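Local coordinates for putative peptide ABC-transport system periplasmic peptide-binding protein (Campylobacter jejuni, PDB 4OEU) that probably serves as the periplasmic substrate-binding component of an ABC importer, and holds a nickel ion together with free histidine, at residues E332-A337 with K376-L381; I382-P387 with L478-V483; V62-L67 with P115-I120; Y101-D106 with K124-F129. All coordinates share one frame; numbering follows the deposited sequence.

Contact 1 (E332-A337 with K376-L381); sequences EFEIWA and KVDSFL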
# COMPACT_ATOMS: atom_id res chain seq x y z
N GLU A 332 23.04 -19.42 7.18
CA GLU A 332 21.93 -19.38 8.11
C GLU A 332 21.39 -17.95 8.22
O GLU A 332 22.16 -17.00 8.23
CB GLU A 332 22.36 -19.91 9.48
CG GLU A 332 21.24 -20.06 10.49
CD GLU A 332 21.68 -20.84 11.71
OE1 GLU A 332 22.90 -20.94 11.95
OE2 GLU A 332 20.80 -21.35 12.44
N PHE A 333 20.07 -17.82 8.27
CA PHE A 333 19.42 -16.53 8.54
C PHE A 333 17.99 -16.76 9.04
O PHE A 333 17.49 -17.88 9.01
CB PHE A 333 19.44 -15.63 7.30
CG PHE A 333 18.72 -16.21 6.11
CD1 PHE A 333 17.38 -15.97 5.91
CD2 PHE A 333 19.41 -17.01 5.20
CE1 PHE A 333 16.72 -16.49 4.81
CE2 PHE A 333 18.76 -17.54 4.10
CZ PHE A 333 17.42 -17.29 3.90
N GLU A 334 17.35 -15.69 9.50
CA GLU A 334 15.99 -15.78 10.05
C GLU A 334 14.93 -15.28 9.07
O GLU A 334 15.19 -14.41 8.24
CB GLU A 334 15.87 -14.99 11.36
CG GLU A 334 16.66 -15.57 12.55
CD GLU A 334 17.19 -14.48 13.47
OE1 GLU A 334 16.65 -13.35 13.43
OE2 GLU A 334 18.11 -14.76 14.26
N ILE A 335 13.74 -15.87 9.16
CA ILE A 335 12.58 -15.41 8.40
C ILE A 335 11.51 -14.88 9.37
O ILE A 335 10.95 -15.63 10.16
CB ILE A 335 11.98 -16.54 7.54
CG1 ILE A 335 13.02 -17.09 6.57
CG2 ILE A 335 10.78 -16.05 6.76
CD1 ILE A 335 12.55 -18.31 5.82
N TRP A 336 11.26 -13.58 9.31
CA TRP A 336 10.29 -12.97 10.22
C TRP A 336 8.93 -12.80 9.55
O TRP A 336 8.83 -12.39 8.39
CB TRP A 336 10.80 -11.62 10.72
CG TRP A 336 11.91 -11.75 11.71
CD1 TRP A 336 13.16 -12.25 11.49
CD2 TRP A 336 11.88 -11.33 13.08
NE1 TRP A 336 13.90 -12.20 12.65
CE2 TRP A 336 13.14 -11.63 13.64
CE3 TRP A 336 10.91 -10.74 13.90
CZ2 TRP A 336 13.45 -11.36 14.97
CZ3 TRP A 336 11.22 -10.47 15.22
CH2 TRP A 336 12.48 -10.78 15.75
N ALA A 337 7.89 -13.12 10.30
CA ALA A 337 6.53 -12.94 9.83
C ALA A 337 5.66 -12.36 10.93
O ALA A 337 5.87 -12.64 12.12
CB ALA A 337 5.95 -14.26 9.33
N LYS A 376 15.45 -4.41 10.18
CA LYS A 376 16.70 -4.87 10.81
C LYS A 376 16.79 -6.39 10.92
O LYS A 376 17.78 -6.91 11.42
CB LYS A 376 16.86 -4.28 12.22
CG LYS A 376 16.87 -2.75 12.27
CD LYS A 376 18.20 -2.20 11.75
CE LYS A 376 18.17 -0.68 11.70
NZ LYS A 376 18.01 -0.08 13.06
N VAL A 377 15.78 -7.11 10.43
CA VAL A 377 15.82 -8.57 10.49
C VAL A 377 16.43 -9.11 9.20
O VAL A 377 16.51 -8.38 8.21
CB VAL A 377 14.41 -9.17 10.70
CG1 VAL A 377 13.78 -8.61 11.98
CG2 VAL A 377 13.53 -8.89 9.50
N ASP A 378 16.87 -10.37 9.22
CA ASP A 378 17.56 -10.95 8.07
C ASP A 378 16.68 -10.96 6.84
O ASP A 378 17.11 -10.58 5.76
CB ASP A 378 18.02 -12.39 8.37
CG ASP A 378 19.12 -12.46 9.41
OD1 ASP A 378 19.89 -11.48 9.56
OD2 ASP A 378 19.19 -13.50 10.10
N SER A 379 15.44 -11.40 7.01
CA SER A 379 14.49 -11.44 5.90
C SER A 379 13.09 -11.32 6.49
O SER A 379 12.88 -11.63 7.66
CB SER A 379 14.65 -12.73 5.08
OG SER A 379 14.18 -13.85 5.79
N PHE A 380 12.15 -10.88 5.67
CA PHE A 380 10.83 -10.50 6.17
C PHE A 380 9.75 -10.81 5.16
O PHE A 380 9.89 -10.52 3.97
CB PHE A 380 10.83 -9.00 6.52
CG PHE A 380 9.49 -8.44 6.95
CD1 PHE A 380 8.92 -8.79 8.16
CD2 PHE A 380 8.85 -7.50 6.16
CE1 PHE A 380 7.70 -8.25 8.57
CE2 PHE A 380 7.63 -6.95 6.55
CZ PHE A 380 7.06 -7.33 7.76
N LEU A 381 8.69 -11.45 5.62
CA LEU A 381 7.59 -11.71 4.71
C LEU A 381 6.76 -10.44 4.51
O LEU A 381 5.88 -10.11 5.31
CB LEU A 381 6.74 -12.85 5.20
CG LEU A 381 6.25 -13.56 3.95
CD1 LEU A 381 7.37 -14.36 3.28
CD2 LEU A 381 5.15 -14.45 4.33

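Contact 2 (I382-P387 with L478-V483); sequences IGWGSP and LGHHGV. With NI (nickel (II) ion), chain C; HIS (histidine), chain D.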
# COMPACT_ATOMS: atom_id res chain seq x y z
N ILE A 382 7.05 -9.76 3.41
CA ILE A 382 6.59 -8.41 3.17
C ILE A 382 5.43 -8.41 2.19
O ILE A 382 5.10 -9.44 1.58
CB ILE A 382 7.74 -7.54 2.61
CG1 ILE A 382 7.50 -6.05 2.88
CG2 ILE A 382 7.94 -7.82 1.13
CD1 ILE A 382 8.76 -5.22 2.79
N GLY A 383 4.78 -7.25 2.07
CA GLY A 383 3.73 -7.03 1.10
C GLY A 383 3.66 -5.58 0.64
O GLY A 383 3.96 -4.65 1.41
N TRP A 384 3.28 -5.38 -0.62
CA TRP A 384 3.06 -4.06 -1.21
C TRP A 384 2.08 -4.18 -2.37
O TRP A 384 1.71 -5.28 -2.77
CB TRP A 384 4.36 -3.44 -1.73
CG TRP A 384 5.39 -3.10 -0.70
CD1 TRP A 384 6.58 -3.73 -0.50
CD2 TRP A 384 5.34 -2.04 0.26
NE1 TRP A 384 7.28 -3.13 0.52
CE2 TRP A 384 6.53 -2.09 1.01
CE3 TRP A 384 4.40 -1.05 0.55
CZ2 TRP A 384 6.81 -1.19 2.04
CZ3 TRP A 384 4.68 -0.15 1.58
CH2 TRP A 384 5.87 -0.23 2.31
N GLY A 385 1.68 -3.04 -2.93
CA GLY A 385 0.92 -3.06 -4.17
C GLY A 385 -0.13 -1.99 -4.26
O GLY A 385 -0.94 -1.80 -3.35
N SER A 386 -0.14 -1.29 -5.39
CA SER A 386 -1.09 -0.22 -5.64
C SER A 386 -1.78 -0.38 -6.98
O SER A 386 -1.14 -0.72 -7.98
CB SER A 386 -0.38 1.14 -5.59
OG SER A 386 -1.23 2.17 -6.07
N PRO A 387 -3.10 -0.15 -7.01
CA PRO A 387 -3.89 -0.17 -8.24
C PRO A 387 -3.79 1.15 -8.99
O PRO A 387 -4.39 1.30 -10.05
CB PRO A 387 -5.32 -0.40 -7.73
CG PRO A 387 -5.33 0.27 -6.38
CD PRO A 387 -3.93 0.10 -5.82
N LEU A 478 -8.42 -3.55 -5.37
CA LEU A 478 -7.95 -3.08 -4.07
C LEU A 478 -6.44 -2.87 -4.07
O LEU A 478 -5.75 -3.35 -4.97
CB LEU A 478 -8.34 -4.08 -2.97
CG LEU A 478 -9.84 -4.39 -2.81
CD1 LEU A 478 -10.09 -5.30 -1.61
CD2 LEU A 478 -10.63 -3.11 -2.68
N GLY A 479 -5.96 -2.13 -3.09
CA GLY A 479 -4.53 -1.95 -2.89
C GLY A 479 -4.00 -2.86 -1.79
O GLY A 479 -4.67 -3.79 -1.34
N HIS A 480 -2.78 -2.55 -1.34
CA HIS A 480 -2.09 -3.28 -0.29
C HIS A 480 -2.92 -3.36 1.00
O HIS A 480 -3.51 -2.36 1.42
CB HIS A 480 -0.73 -2.61 -0.05
CG HIS A 480 0.08 -3.22 1.04
ND1 HIS A 480 0.31 -4.57 1.15
CD2 HIS A 480 0.77 -2.64 2.06
CE1 HIS A 480 1.06 -4.81 2.20
NE2 HIS A 480 1.37 -3.66 2.76
N HIS A 481 -2.99 -4.55 1.60
CA HIS A 481 -3.83 -4.85 2.78
C HIS A 481 -5.32 -4.75 2.48
O HIS A 481 -6.14 -4.79 3.40
CB HIS A 481 -3.51 -3.94 3.97
CG HIS A 481 -2.15 -4.13 4.55
ND1 HIS A 481 -1.79 -5.24 5.29
CD2 HIS A 481 -1.05 -3.33 4.52
CE1 HIS A 481 -0.53 -5.12 5.68
NE2 HIS A 481 -0.06 -3.97 5.23
N GLY A 482 -5.69 -4.60 1.22
CA GLY A 482 -7.09 -4.46 0.89
C GLY A 482 -7.59 -3.03 1.06
O GLY A 482 -8.79 -2.77 0.95
N VAL A 483 -6.67 -2.11 1.32
CA VAL A 483 -7.03 -0.70 1.42
C VAL A 483 -7.77 -0.25 0.17
O VAL A 483 -7.35 -0.52 -0.96
CB VAL A 483 -5.78 0.19 1.62
CG1 VAL A 483 -6.12 1.66 1.41
CG2 VAL A 483 -5.18 -0.03 3.00
NI NI C . 1.94 -3.21 4.71
N HIS D . 3.64 -2.76 3.90
CA HIS D . 4.64 -3.70 4.42
C HIS D . 4.05 -5.09 4.56
O HIS D . 2.83 -5.23 4.52
CB HIS D . 5.17 -3.23 5.77
CG HIS D . 4.14 -3.26 6.86
ND1 HIS D . 2.80 -3.02 6.63
CD2 HIS D . 4.24 -3.50 8.19
CE1 HIS D . 2.13 -3.10 7.76
NE2 HIS D . 2.99 -3.40 8.73
OXT HIS D . 4.75 -6.08 4.78

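Contact 3 (V62-L67 with P115-I120); sequences VYDIFL and PSHVKI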
# COMPACT_ATOMS: atom_id res chain seq x y z
N VAL A 62 2.80 22.34 -16.81
CA VAL A 62 1.87 23.29 -16.24
C VAL A 62 0.48 22.68 -16.07
O VAL A 62 -0.12 22.21 -17.03
CB VAL A 62 1.76 24.57 -17.11
CG1 VAL A 62 0.62 25.46 -16.62
CG2 VAL A 62 3.07 25.33 -17.10
N TYR A 63 0.00 22.70 -14.83
CA TYR A 63 -1.33 22.22 -14.50
C TYR A 63 -2.24 23.37 -14.10
O TYR A 63 -1.97 24.08 -13.13
CB TYR A 63 -1.27 21.19 -13.37
CG TYR A 63 -0.75 19.82 -13.77
CD1 TYR A 63 -1.60 18.73 -13.87
CD2 TYR A 63 0.60 19.63 -14.02
CE1 TYR A 63 -1.12 17.48 -14.22
CE2 TYR A 63 1.09 18.38 -14.38
CZ TYR A 63 0.22 17.32 -14.48
OH TYR A 63 0.72 16.08 -14.82
N ASP A 64 -3.32 23.56 -14.86
CA ASP A 64 -4.36 24.49 -14.46
C ASP A 64 -5.51 23.71 -13.84
O ASP A 64 -6.10 22.84 -14.49
CB ASP A 64 -4.84 25.32 -15.65
CG ASP A 64 -3.86 26.41 -16.03
OD1 ASP A 64 -3.78 27.42 -15.31
OD2 ASP A 64 -3.15 26.25 -17.05
N ILE A 65 -5.79 24.00 -12.58
CA ILE A 65 -6.80 23.26 -11.84
C ILE A 65 -7.95 24.17 -11.45
O ILE A 65 -7.75 25.23 -10.85
CB ILE A 65 -6.22 22.63 -10.56
CG1 ILE A 65 -4.92 21.85 -10.85
CG2 ILE A 65 -7.25 21.76 -9.88
CD1 ILE A 65 -5.12 20.56 -11.61
N PHE A 66 -9.17 23.77 -11.81
CA PHE A 66 -10.36 24.56 -11.50
C PHE A 66 -11.16 23.89 -10.39
O PHE A 66 -11.47 22.70 -10.47
CB PHE A 66 -11.22 24.74 -12.76
CG PHE A 66 -10.46 25.31 -13.92
CD1 PHE A 66 -10.27 26.68 -14.03
CD2 PHE A 66 -9.92 24.48 -14.89
CE1 PHE A 66 -9.57 27.21 -15.09
CE2 PHE A 66 -9.22 25.01 -15.96
CZ PHE A 66 -9.04 26.38 -16.06
N LEU A 67 -11.46 24.66 -9.34
CA LEU A 67 -12.05 24.08 -8.14
C LEU A 67 -13.56 24.28 -8.08
O LEU A 67 -14.08 25.25 -8.61
CB LEU A 67 -11.41 24.68 -6.90
CG LEU A 67 -9.88 24.64 -6.86
CD1 LEU A 67 -9.36 25.36 -5.63
CD2 LEU A 67 -9.39 23.20 -6.88
N PRO A 115 -9.96 32.61 -6.51
CA PRO A 115 -10.29 31.63 -5.46
C PRO A 115 -10.75 30.25 -5.94
O PRO A 115 -10.88 29.34 -5.11
CB PRO A 115 -11.41 32.32 -4.69
CG PRO A 115 -11.13 33.76 -4.86
CD PRO A 115 -10.66 33.89 -6.28
N SER A 116 -10.97 30.08 -7.24
CA SER A 116 -11.35 28.77 -7.78
C SER A 116 -10.40 28.28 -8.88
O SER A 116 -10.73 27.35 -9.62
CB SER A 116 -12.78 28.83 -8.33
OG SER A 116 -13.73 28.84 -7.27
N HIS A 117 -9.23 28.89 -8.97
CA HIS A 117 -8.28 28.56 -10.04
C HIS A 117 -6.86 28.58 -9.51
O HIS A 117 -6.36 29.62 -9.07
CB HIS A 117 -8.44 29.54 -11.21
CG HIS A 117 -7.64 29.19 -12.43
ND1 HIS A 117 -7.62 29.99 -13.56
CD2 HIS A 117 -6.83 28.14 -12.69
CE1 HIS A 117 -6.83 29.44 -14.46
NE2 HIS A 117 -6.34 28.32 -13.97
N VAL A 118 -6.21 27.42 -9.56
CA VAL A 118 -4.82 27.28 -9.13
C VAL A 118 -3.96 26.81 -10.29
O VAL A 118 -4.36 25.93 -11.05
CB VAL A 118 -4.71 26.29 -7.95
CG1 VAL A 118 -3.29 25.76 -7.82
CG2 VAL A 118 -5.17 26.95 -6.66
N LYS A 119 -2.77 27.40 -10.44
CA LYS A 119 -1.84 26.99 -11.49
C LYS A 119 -0.59 26.35 -10.90
O LYS A 119 0.16 26.99 -10.15
CB LYS A 119 -1.45 28.18 -12.37
CG LYS A 119 -0.51 27.80 -13.51
CD LYS A 119 0.11 29.01 -14.19
CE LYS A 119 -0.89 29.72 -15.09
NZ LYS A 119 -1.29 28.84 -16.22
N ILE A 120 -0.36 25.09 -11.24
CA ILE A 120 0.78 24.36 -10.73
C ILE A 120 1.83 24.17 -11.82
O ILE A 120 1.53 23.66 -12.90
CB ILE A 120 0.37 22.99 -10.18
CG1 ILE A 120 -0.78 23.14 -9.18
CG2 ILE A 120 1.55 22.28 -9.53
CD1 ILE A 120 -1.52 21.84 -8.89

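Contact 4 (Y101-D106 with K124-F129); sequences YVNFED and KPYPAF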
# COMPACT_ATOMS: atom_id res chain seq x y z
N TYR A 101 6.05 13.01 0.21
CA TYR A 101 6.94 14.04 -0.33
C TYR A 101 7.39 13.73 -1.76
O TYR A 101 7.47 14.64 -2.60
CB TYR A 101 8.16 14.21 0.58
CG TYR A 101 9.30 15.04 0.02
CD1 TYR A 101 9.34 16.42 0.19
CD2 TYR A 101 10.36 14.44 -0.66
CE1 TYR A 101 10.38 17.18 -0.32
CE2 TYR A 101 11.41 15.18 -1.17
CZ TYR A 101 11.42 16.55 -0.99
OH TYR A 101 12.46 17.29 -1.50
N VAL A 102 7.68 12.46 -2.05
CA VAL A 102 8.23 12.11 -3.36
C VAL A 102 7.24 12.35 -4.50
O VAL A 102 7.65 12.48 -5.65
CB VAL A 102 8.69 10.63 -3.41
CG1 VAL A 102 9.82 10.40 -2.43
CG2 VAL A 102 7.53 9.68 -3.14
N ASN A 103 5.95 12.41 -4.17
CA ASN A 103 4.93 12.67 -5.18
C ASN A 103 4.82 14.14 -5.53
O ASN A 103 4.13 14.52 -6.48
CB ASN A 103 3.55 12.18 -4.74
CG ASN A 103 3.50 10.67 -4.55
OD1 ASN A 103 4.43 9.95 -4.93
ND2 ASN A 103 2.40 10.19 -3.98
N PHE A 104 5.49 14.98 -4.75
CA PHE A 104 5.36 16.42 -4.92
C PHE A 104 6.69 17.14 -5.08
O PHE A 104 6.72 18.37 -5.23
CB PHE A 104 4.57 17.01 -3.75
CG PHE A 104 3.14 16.57 -3.71
CD1 PHE A 104 2.15 17.32 -4.32
CD2 PHE A 104 2.78 15.40 -3.06
CE1 PHE A 104 0.82 16.92 -4.29
CE2 PHE A 104 1.46 14.98 -3.03
CZ PHE A 104 0.48 15.74 -3.64
N GLU A 105 7.78 16.39 -5.12
CA GLU A 105 9.12 16.99 -5.13
C GLU A 105 9.45 17.76 -6.41
O GLU A 105 10.23 18.70 -6.37
CB GLU A 105 10.19 15.92 -4.88
CG GLU A 105 10.21 14.80 -5.91
CD GLU A 105 11.45 13.93 -5.81
OE1 GLU A 105 12.24 14.10 -4.86
OE2 GLU A 105 11.63 13.06 -6.70
N ASP A 106 8.83 17.37 -7.52
CA ASP A 106 9.15 17.99 -8.81
C ASP A 106 8.39 19.29 -9.06
O ASP A 106 8.45 19.86 -10.15
CB ASP A 106 8.89 16.98 -9.94
CG ASP A 106 9.90 15.85 -9.97
OD1 ASP A 106 11.09 16.11 -9.68
OD2 ASP A 106 9.51 14.69 -10.25
N LYS A 124 9.92 19.23 -13.87
CA LYS A 124 10.00 18.12 -14.81
C LYS A 124 8.62 17.48 -14.88
O LYS A 124 7.85 17.59 -13.93
CB LYS A 124 11.05 17.11 -14.35
CG LYS A 124 12.48 17.62 -14.36
CD LYS A 124 13.40 16.66 -13.62
CE LYS A 124 14.70 17.33 -13.19
NZ LYS A 124 15.51 16.45 -12.29
N PRO A 125 8.33 16.77 -15.98
CA PRO A 125 7.02 16.10 -16.06
C PRO A 125 6.83 15.07 -14.95
O PRO A 125 7.78 14.41 -14.56
CB PRO A 125 7.07 15.41 -17.43
CG PRO A 125 8.13 16.14 -18.21
CD PRO A 125 9.13 16.60 -17.20
N TYR A 126 5.60 14.96 -14.44
CA TYR A 126 5.26 13.92 -13.48
C TYR A 126 3.82 13.47 -13.73
O TYR A 126 2.90 13.96 -13.08
CB TYR A 126 5.43 14.42 -12.05
CG TYR A 126 5.18 13.37 -10.99
CD1 TYR A 126 6.00 12.25 -10.89
CD2 TYR A 126 4.14 13.50 -10.08
CE1 TYR A 126 5.78 11.29 -9.92
CE2 TYR A 126 3.91 12.54 -9.11
CZ TYR A 126 4.73 11.44 -9.03
OH TYR A 126 4.51 10.47 -8.07
N PRO A 127 3.62 12.54 -14.69
CA PRO A 127 2.29 12.10 -15.14
C PRO A 127 1.43 11.45 -14.04
O PRO A 127 0.23 11.27 -14.24
CB PRO A 127 2.61 11.09 -16.25
CG PRO A 127 4.02 10.65 -16.00
CD PRO A 127 4.71 11.85 -15.41
N ALA A 128 2.03 11.10 -12.91
CA ALA A 128 1.26 10.54 -11.81
C ALA A 128 0.65 11.64 -10.95
O ALA A 128 -0.02 11.36 -9.95
CB ALA A 128 2.13 9.63 -10.95
N PHE A 129 0.88 12.89 -11.34
CA PHE A 129 0.49 14.03 -10.50
C PHE A 129 -1.01 14.03 -10.17
O PHE A 129 -1.38 14.23 -9.01
CB PHE A 129 0.86 15.35 -11.20
CG PHE A 129 0.86 16.54 -10.28
CD1 PHE A 129 1.15 16.39 -8.94
CD2 PHE A 129 0.56 17.80 -10.77
CE1 PHE A 129 1.16 17.48 -8.09
CE2 PHE A 129 0.56 18.90 -9.93
CZ PHE A 129 0.86 18.74 -8.59

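Contact 1 (E332-A337 with K376-L381)
V377 lies over the indole of W336, its CG1 methyl 3.4 Å from the centroid of the five-membered ring and only 7° off the ring normal, a textbook CH-pi contact. The ring is also held at its edge: W336 NE1 gives a nearly straight bond of 3.1 Å to E334 OE1, lying in the indole plane. That oxygen gets there through a bend in the E334 chain (chi2 147°), and the bond restricts rotation of the indole.

The tight part of the contact is the buried S379 together with this W336-V377 packing. A chi1 of 72° turns S379 OG to E334 O, to which it donates at 2.7 Å, and OG also faces the edge of the F333 ring. Beyond it the strands run parallel: W336 N bonds to S379 O at 3.0 Å, and L381 N bonds to W336 O at 2.9 Å. I335 and L381 on this buried side pack against helix 342-357 and against L244.

Less enclosed are E334 and D378, both partly exposed. D378 OD2 takes E334 N through its anti lone pair at 2.9 Å, while OD1 has a weak bond to N250. E334 OE1 stands 4.2 Å from D378 OD2, so two like charges lie close at the partly exposed side. The indole and backbone N-H groups that these oxygens accept probably offset their repulsion, beside an apolar interior.

Contact 2 (I382-P387 with L478-V483)
The nickel–histidine site is built where H480 presses against G383 and W384. H480 NE2 binds the nickel at 2.1 Å and H481 NE2 at 2.2 Å; the free histidine ligand adds its N, O and ND1, and H26 completes six ligands. With CG of H480 anti to its backbone N (chi1 178°), the imidazole reaches forward to the metal. One ring face receives CA of W384 in a CH-pi contact, 3.9 Å from the centroid, and the opposite face is met by CD2 of H481. A CB on G383 would be tight against H480 CE1, so the missing side chain lets the imidazole lie close to this backbone; G383 O is 3.0 Å from H480 CE1.

Second-shell carboxylates orient the rings: H480 ND1 is bonded to D240 and H481 ND1 to E12. The strand also grips the ligand directly, G383 N donating to the carboxylate OXT of the free histidine at 3.0 Å, and R344 is also hydrogen-bonded to the ligand. W384 covers the ligand amine, its CZ3 3.6 Å from the ligand N. At the backbone, H480 N makes a weak, bent bond of 2.8 Å to G385 O. A chelated metal enclosed in this way fits the ligand cleft of a family 5 solute-binding protein, here occupied by a nickel–amino acid complex.

Contact 3 (V62-L67 with P115-I120)
F66 and H117 lie side by side and point the same way, with CE1 of F66 over the centre of the imidazole. Their planes are turned 35° against each other, an oblique pairing whose closest approach is 3.6 Å between F66 CE1 and H117 CE1. H117 extends with CG anti to its backbone N (chi1 -173°), which carries NE2 along the sheet toward D64.

There the carboxylate works as a shared acceptor. H117 NE2 comes to D64 OD1 at 3.0 Å on the anti side, tilted out of the carboxylate plane, the ring and carboxylate planes standing 58° apart. K119 NZ reaches the same oxygen, D64 OD1, at 3.0 Å through its syn lone pair, forming a salt bridge with a weaker second bond to OD2. The K119 chain bends twice near its end to bring the ammonium alongside the carboxylate, at its syn side, while V62 CG1 flanks NZ. Two donors thus hold one oxygen, probably stabilising the negative charge.

The other face is apolar. Y63 CB and I120 CB are 4.0 Å apart. I65 CG1 touches I120 CD1 at 3.9 Å; V118 and I120 lean on helix 81-92. The hydrogen-bonded pairs Y63-I120 and I65-V118 each exchange two bonds, for example Y63 N to I120 O at 2.6 Å. These are neighbouring inner strands of an antiparallel five-stranded sheet, with 46-56 beyond 62-67 and edge strand 107-112 beyond 117-122, one face bearing D64, K119, H117 and F66, the other apolar and partly covered by helix 81-92.

Contact 4 (Y101-D106 with K124-F129)
Y126 lays its ring across the backbone of N103, CE2 coming within 3.3 Å of N103 O. The phenol is inclined 30° to the N103 side-chain amide, and its OH lies 3.2 Å from N103 OD1, although its hydrogen-bond partner is D391. With CG of Y126 anti to the backbone N (chi1 -176°), the ring reaches out from the 124-129 loop toward the other segment, and the methyl of A128 sits over one of its faces.

Beside this, F104 and F129 cross at about a right angle. Their CE1 atoms are 3.9 Å apart, and F104 approaches F129 at the edge of its ring, near the ring plane. A type I turn from Y126 to F129, closed by F129 N to Y126 O at 2.9 Å, sets Y126 and F129 against segment 101-106.

At the outer end D106 and K124 come close without their charged atoms touching, and D106 OD2 is instead bonded to N430. No hydrogen bond joins the two segments, so van der Waals packing, of the Y126 ring on N103 and of F104 on F129, carries the contact. The two loops lie at the ends of strands 107-112 and 117-122, with R429 of helix 419-429 against N103, D106 and Y126, F91 of helix 81-92 against F104, and helix 129-132 starting at F129.

How the contacts relate
Along the chain, contacts 3 and 4 interleave: 62-67 and 101-106 precede 115-120 and 124-129, and both close before contact 1 opens. They touch directly, I120 and Y63 packing on F129, so the five-stranded sheet and the loops at its end pack together. Contacts 1 and 2, centres 21 Å apart, follow in series. Strand 379-384 serves both, running from its pairing with strand 329-338 in contact 1 to the bound histidine and H480 in contact 2. Contacts 1 and 3 lie on opposite sides of the chain's centre, about 47 Å between centres, whereas contact 2 lies near it. Contacts 3 and 4 thus form a separate neighbourhood, touching neither of the others.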